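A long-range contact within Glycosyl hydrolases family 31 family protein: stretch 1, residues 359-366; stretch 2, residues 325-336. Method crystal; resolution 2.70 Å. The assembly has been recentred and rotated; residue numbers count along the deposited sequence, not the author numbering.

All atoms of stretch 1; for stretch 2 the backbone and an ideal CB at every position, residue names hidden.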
# COMPACT_ATOMS: atom_id res chain seq x y z
N GLY A 359 7.70 32.07 5.64
CA GLY A 359 6.98 32.36 4.42
C GLY A 359 7.42 31.57 3.21
O GLY A 359 6.98 31.87 2.09
N SER A 360 8.26 30.55 3.38
CA SER A 360 8.76 29.74 2.29
C SER A 360 8.61 28.26 2.64
O SER A 360 8.78 27.88 3.80
CB SER A 360 10.22 30.06 1.97
OG SER A 360 10.41 31.45 1.78
N TYR A 361 8.30 27.45 1.64
CA TYR A 361 8.29 26.01 1.83
C TYR A 361 9.70 25.46 1.67
O TYR A 361 10.45 25.88 0.78
CB TYR A 361 7.33 25.35 0.84
CG TYR A 361 5.88 25.67 1.14
CD1 TYR A 361 5.26 26.78 0.57
CD2 TYR A 361 5.14 24.88 2.00
CE1 TYR A 361 3.94 27.08 0.84
CE2 TYR A 361 3.81 25.17 2.29
CZ TYR A 361 3.22 26.27 1.70
OH TYR A 361 1.91 26.57 1.98
N ILE A 362 10.07 24.52 2.54
CA ILE A 362 11.46 24.14 2.73
C ILE A 362 11.61 22.62 2.64
O ILE A 362 10.63 21.88 2.57
CB ILE A 362 12.01 24.65 4.08
CG1 ILE A 362 11.05 24.30 5.22
CG2 ILE A 362 12.23 26.15 4.02
CD1 ILE A 362 11.32 22.96 5.89
N ARG A 363 12.87 22.18 2.65
CA ARG A 363 13.24 20.77 2.71
C ARG A 363 14.29 20.60 3.79
O ARG A 363 15.26 21.37 3.85
CB ARG A 363 13.78 20.28 1.37
CG ARG A 363 12.89 20.59 0.17
CD ARG A 363 13.73 20.81 -1.08
NE ARG A 363 12.92 21.29 -2.20
CZ ARG A 363 12.40 20.51 -3.14
NH1 ARG A 363 12.61 19.20 -3.11
NH2 ARG A 363 11.67 21.04 -4.11
N ASN A 364 14.12 19.59 4.64
CA ASN A 364 15.11 19.29 5.66
C ASN A 364 16.30 18.56 5.05
O ASN A 364 16.14 17.68 4.20
CB ASN A 364 14.51 18.44 6.78
CG ASN A 364 13.91 19.27 7.89
OD1 ASN A 364 13.56 20.44 7.69
ND2 ASN A 364 13.79 18.68 9.07
N TYR A 365 17.50 18.93 5.48
CA TYR A 365 18.68 18.21 5.05
C TYR A 365 18.67 16.80 5.64
O TYR A 365 18.03 16.53 6.66
CB TYR A 365 19.96 18.96 5.44
CG TYR A 365 20.60 18.49 6.73
CD1 TYR A 365 21.87 17.92 6.72
CD2 TYR A 365 19.95 18.62 7.96
CE1 TYR A 365 22.47 17.49 7.89
CE2 TYR A 365 20.55 18.18 9.13
CZ TYR A 365 21.81 17.62 9.09
OH TYR A 365 22.41 17.19 10.24
N ASP A 366 19.38 15.89 4.99
CA ASP A 366 19.33 14.47 5.34
C ASP A 366 20.45 14.16 6.33
O ASP A 366 21.59 13.91 5.94
CB ASP A 366 19.43 13.61 4.09
CG ASP A 366 19.15 12.14 4.37
OD1 ASP A 366 18.73 11.82 5.51
OD2 ASP A 366 19.36 11.31 3.46
N UNK A 325 18.95 25.71 12.00
CA UNK A 325 17.81 24.87 11.70
C UNK A 325 18.15 23.92 10.55
O UNK A 325 18.98 24.24 9.70
CB UNK A 325 16.59 25.73 11.36
N UNK A 326 17.51 22.74 10.49
CA UNK A 326 17.79 21.80 9.40
C UNK A 326 17.09 22.13 8.10
O UNK A 326 17.27 21.41 7.12
CB UNK A 326 17.39 20.39 9.83
N UNK A 327 16.31 23.21 8.06
CA UNK A 327 15.53 23.54 6.87
C UNK A 327 16.40 24.24 5.83
O UNK A 327 17.32 25.00 6.16
CB UNK A 327 14.34 24.42 7.24
N UNK A 328 16.10 23.97 4.56
CA UNK A 328 16.77 24.60 3.44
C UNK A 328 15.72 25.14 2.49
O UNK A 328 14.79 24.42 2.11
CB UNK A 328 17.70 23.62 2.73
N UNK A 329 15.87 26.40 2.10
CA UNK A 329 14.97 27.05 1.16
C UNK A 329 15.68 27.27 -0.17
O UNK A 329 16.90 27.13 -0.28
CB UNK A 329 14.46 28.38 1.73
N UNK A 330 14.89 27.62 -1.19
CA UNK A 330 15.46 27.81 -2.52
C UNK A 330 16.36 29.04 -2.59
O UNK A 330 17.29 29.07 -3.40
CB UNK A 330 14.34 27.93 -3.56
N UNK A 331 16.09 30.06 -1.77
CA UNK A 331 16.93 31.26 -1.80
C UNK A 331 18.31 31.03 -1.19
O UNK A 331 19.16 31.92 -1.29
CB UNK A 331 16.23 32.40 -1.06
N UNK A 332 18.55 29.87 -0.58
CA UNK A 332 19.83 29.62 0.06
C UNK A 332 20.94 29.52 -0.97
O UNK A 332 20.75 29.03 -2.09
CB UNK A 332 19.77 28.34 0.90
N UNK A 333 22.13 30.00 -0.58
CA UNK A 333 23.30 29.87 -1.43
C UNK A 333 23.74 28.42 -1.57
O UNK A 333 24.47 28.09 -2.52
CB UNK A 333 24.45 30.71 -0.87
N UNK A 334 23.31 27.55 -0.66
CA UNK A 334 23.65 26.14 -0.71
C UNK A 334 22.55 25.28 -1.33
O UNK A 334 22.73 24.06 -1.44
CB UNK A 334 23.96 25.64 0.70
N UNK A 335 21.44 25.89 -1.75
CA UNK A 335 20.30 25.10 -2.21
C UNK A 335 20.65 24.26 -3.44
O UNK A 335 20.28 23.08 -3.52
CB UNK A 335 19.12 26.02 -2.53
N UNK A 336 21.34 24.86 -4.41
CA UNK A 336 21.67 24.12 -5.63
C UNK A 336 22.60 22.95 -5.35
O UNK A 336 22.39 21.85 -5.86
CB UNK A 336 22.31 25.05 -6.66

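Two short strands run antiparallel here, and the backbone settles much of the contact before any side chain is chosen. At position 325 the CB finds nothing of stretch 1 within reach, so this contact sets no preference; the residue is Trp325.

At position 326 the CB points toward stretch 1, 3.6 Å from Tyr365 CD2. Phi is -79°, and no backbone NH is used across the contact, so a compact apolar residue would fit and proline is allowed. It is Pro326: O takes the hydrogen bond from Tyr365 N at 3.0 Å, and CB meets the edge of the tyrosine ring at 3.8 Å from Tyr365 CD2.

Position 327 pairs with Asn364 in a non-hydrogen-bonded bridge, its CB on the same face as the asparagine side chain and 3.6 Å from Ile362 CD1. So close a methyl favours something small, such as alanine, serine or threonine. The residue is Ser327; its CB packs on that methyl, and its hydroxyl is bonded elsewhere in the structure.

At position 328 the backbone does the bonding, in the hydrogen-bonded pair with Arg363. Extended angles of -130/130 and a CB on the arginine's face suit a beta-branched residue, though many others could serve. Val328 N donates to Arg363 O at 2.8 Å, with a bent angle of 137°, and Arg363 N returns a straighter bond to Val328 O at 3.0 Å.

At position 329 the CB points sideways, 3.9 Å from Ile362 CG2 and 4.6 Å from Ser360 CB. Small apolar residues suit this spot, and Ala329 makes the methyl contact with Ile362. It also opens a type I turn, closed by the amide of 332 bonding to Ala329 O.

Positions 330 and 331 lie within that turn, their CB atoms clear of stretch 1. A polar residue fits either, and the arginine gives an acid at 330 some appeal. Asp330 OD2 stays 4.5 Å from Arg363 NE, beyond a salt bridge; Asp331 reaches only the neighbourhood of Ser360.

Position 332, out of reach, opens a second type I turn, which leads into a helix, where serine, threonine, aspartate or asparagine could cap. Ser332 OG accepts from the amide of 334 at N, 3.2 Å away. Positions 333 and 334 continue the turn out of reach of stretch 1, which sets no preference there; they hold Val333 and Asn334.

From position 335 a long side chain could reach back to the arginine, and Tyr335 does so, its OH 3.9 Å from Arg363 NE. Position 336 faces no part of stretch 1 and holds Ala336.

Stretch 2 (325-336) WPSVADDSVNYA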
# COMPACT_ATOMS: atom_id res chain seq x y z
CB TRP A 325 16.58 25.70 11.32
CG TRP A 325 15.82 26.22 12.49
CD1 TRP A 325 16.30 26.50 13.74
CD2 TRP A 325 14.42 26.53 12.53
NE1 TRP A 325 15.30 26.96 14.55
CE2 TRP A 325 14.13 27.00 13.83
CE3 TRP A 325 13.38 26.47 11.60
CZ2 TRP A 325 12.85 27.39 14.21
CZ3 TRP A 325 12.11 26.86 11.98
CH2 TRP A 325 11.86 27.32 13.28
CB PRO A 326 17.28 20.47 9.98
CG PRO A 326 16.15 20.87 10.86
CD PRO A 326 16.54 22.20 11.46
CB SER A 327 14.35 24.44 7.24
OG SER A 327 14.79 25.58 7.96
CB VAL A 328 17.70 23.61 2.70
CG1 VAL A 328 18.35 24.29 1.50
CG2 VAL A 328 18.75 23.06 3.65
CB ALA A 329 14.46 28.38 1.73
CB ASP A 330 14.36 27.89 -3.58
CG ASP A 330 13.53 26.62 -3.65
OD1 ASP A 330 12.50 26.62 -4.35
OD2 ASP A 330 13.90 25.62 -3.00
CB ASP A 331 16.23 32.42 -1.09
CG ASP A 331 15.61 32.01 0.23
OD1 ASP A 331 16.20 31.18 0.94
OD2 ASP A 331 14.53 32.55 0.56
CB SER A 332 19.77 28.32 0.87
OG SER A 332 21.03 28.05 1.46
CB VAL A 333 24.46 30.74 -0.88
CG1 VAL A 333 23.97 32.15 -0.63
CG2 VAL A 333 25.02 30.13 0.39
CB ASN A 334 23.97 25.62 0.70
CG ASN A 334 25.11 26.37 1.35
OD1 ASN A 334 26.10 26.70 0.70
ND2 ASN A 334 24.98 26.64 2.64
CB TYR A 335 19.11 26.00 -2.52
CG TYR A 335 17.96 25.27 -3.17
CD1 TYR A 335 17.29 24.25 -2.51
CD2 TYR A 335 17.55 25.58 -4.46
CE1 TYR A 335 16.25 23.57 -3.10
CE2 TYR A 335 16.51 24.91 -5.07
CZ TYR A 335 15.86 23.91 -4.38
OH TYR A 335 14.81 23.23 -4.98
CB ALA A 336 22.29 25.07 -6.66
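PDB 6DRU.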